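Local coordinates for protein pollen allergen Phl p 6 (Phleum pratense, PDB 6TRK) that acts as a pollen allergen of timothy grass and is of unproven biochemical function, possibly a ribonuclease, at residues 26-30 against 31-35. The protein carries 1 engineered substitution. Residues are numbered along the deposited sequence; the frame is centred on the assembly and turned at random.
Sequences ANVPP and ADKYK
Lys33 reaches back from the first turn of its helix and gives its ammonium group to the loop before it. Lys33 NZ bonds to Val28 O at 3.1 Å, lying in the carbonyl plane with a C=O...N angle of 154°. It also bonds to Thr25 O. A water oxygen accepts from Lys33 NZ at 2.7 Å. That water also donates, weakly, to Ala26 O. The Lys33 chain runs extended as far as CE, and a bend at chi4 (-71°) turns NZ to Val28 O. Residues 26-30 come from the loop after helix 2-23, and 31-35 belong to the start of helix 30-55, at the surface of a four-helix, strand-free fold. Pro29 O accepts from Asp32 N at 2.9 Å, with the donor well above the carbonyl plane. Pro30 O takes Lys33 N in a longer bond of 3.3 Å. Both are i to i+3 bonds of the 3-10 kind, at the N-terminal end of the helix. Pro30 O also accepts from a second water, which in turn accepts from Tyr34 N. Beside these bonds, Val28 CG1 packs on Asp32 CB at 3.5 Å. With chi1 at 172°, CG1 lies anti to the Val28 nitrogen and faces the helix. The Pro29 ring rests against Asp32 OD2, CG being 3.6 Å away. The other carboxylate oxygen, Asp32 OD1, meets Lys35 NZ in a weakly hydrogen-bonded salt bridge of 3.2 Å.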
# COMPACT_ATOMS: atom_id res chain seq x y z
N ALA A 26 3.06 -1.80 -16.17
CA ALA A 26 2.57 -1.01 -17.31
C ALA A 26 2.38 -1.81 -18.61
O ALA A 26 1.43 -1.56 -19.37
CB ALA A 26 3.53 0.16 -17.55
N ASN A 27 3.23 -2.77 -18.88
CA ASN A 27 3.39 -3.36 -20.22
C ASN A 27 3.46 -4.86 -19.95
O ASN A 27 4.05 -5.63 -20.71
CB ASN A 27 4.57 -2.88 -21.02
CG ASN A 27 4.50 -3.37 -22.48
OD1 ASN A 27 3.43 -3.41 -23.09
ND2 ASN A 27 5.64 -3.80 -23.01
N VAL A 28 2.81 -5.27 -18.87
CA VAL A 28 2.71 -6.65 -18.42
C VAL A 28 1.32 -7.12 -18.82
O VAL A 28 0.34 -6.38 -18.61
CB VAL A 28 2.94 -6.72 -16.90
CG1 VAL A 28 2.66 -8.07 -16.34
CG2 VAL A 28 4.38 -6.30 -16.60
N PRO A 29 1.19 -8.34 -19.37
CA PRO A 29 -0.15 -8.85 -19.68
C PRO A 29 -1.01 -8.90 -18.43
O PRO A 29 -0.52 -9.13 -17.31
CB PRO A 29 0.13 -10.26 -20.23
CG PRO A 29 1.53 -10.22 -20.70
CD PRO A 29 2.25 -9.27 -19.80
N PRO A 30 -2.33 -8.73 -18.59
CA PRO A 30 -3.22 -8.73 -17.42
C PRO A 30 -3.02 -9.90 -16.47
O PRO A 30 -3.05 -9.71 -15.24
CB PRO A 30 -4.62 -8.76 -18.07
CG PRO A 30 -4.43 -8.09 -19.41
CD PRO A 30 -3.03 -8.40 -19.85
N ALA A 31 -2.80 -11.10 -16.99
CA ALA A 31 -2.71 -12.25 -16.09
C ALA A 31 -1.42 -12.25 -15.27
O ALA A 31 -1.33 -13.01 -14.29
CB ALA A 31 -2.79 -13.56 -16.88
N ASP A 32 -0.43 -11.45 -15.65
CA ASP A 32 0.82 -11.39 -14.92
C ASP A 32 0.95 -10.15 -14.06
O ASP A 32 1.92 -10.03 -13.30
CB ASP A 32 1.99 -11.49 -15.89
CG ASP A 32 1.93 -12.74 -16.75
OD1 ASP A 32 1.89 -13.84 -16.18
OD2 ASP A 32 1.92 -12.60 -17.99
N LYS A 33 -0.02 -9.22 -14.11
CA LYS A 33 0.15 -7.96 -13.40
C LYS A 33 0.24 -8.15 -11.89
O LYS A 33 1.09 -7.55 -11.22
CB LYS A 33 -1.01 -7.01 -13.73
CG LYS A 33 -0.95 -6.38 -15.14
CD LYS A 33 -2.11 -5.39 -15.31
CE LYS A 33 -2.27 -4.96 -16.78
NZ LYS A 33 -1.16 -4.10 -17.12
N TYR A 34 -0.64 -8.97 -11.31
CA TYR A 34 -0.62 -9.05 -9.85
C TYR A 34 0.69 -9.64 -9.34
O TYR A 34 1.27 -9.12 -8.36
CB TYR A 34 -1.81 -9.84 -9.32
CG TYR A 34 -1.80 -9.89 -7.81
CD1 TYR A 34 -1.83 -8.73 -7.06
CD2 TYR A 34 -1.73 -11.10 -7.14
CE1 TYR A 34 -1.80 -8.76 -5.71
CE2 TYR A 34 -1.70 -11.12 -5.75
CZ TYR A 34 -1.74 -9.94 -5.06
OH TYR A 34 -1.72 -9.93 -3.68
N LYS A 35 1.17 -10.72 -9.96
CA LYS A 35 2.42 -11.34 -9.52
C LYS A 35 3.60 -10.39 -9.66
O LYS A 35 4.48 -10.36 -8.80
CB LYS A 35 2.66 -12.63 -10.30
CG LYS A 35 3.87 -13.43 -9.87
CD LYS A 35 4.25 -14.55 -10.89
CE LYS A 35 3.15 -14.90 -11.92
NZ LYS A 35 3.30 -14.27 -13.29
O HOH W 1 -1.75 -2.59 -19.34
O HOH W 2 -2.82 -10.42 -12.55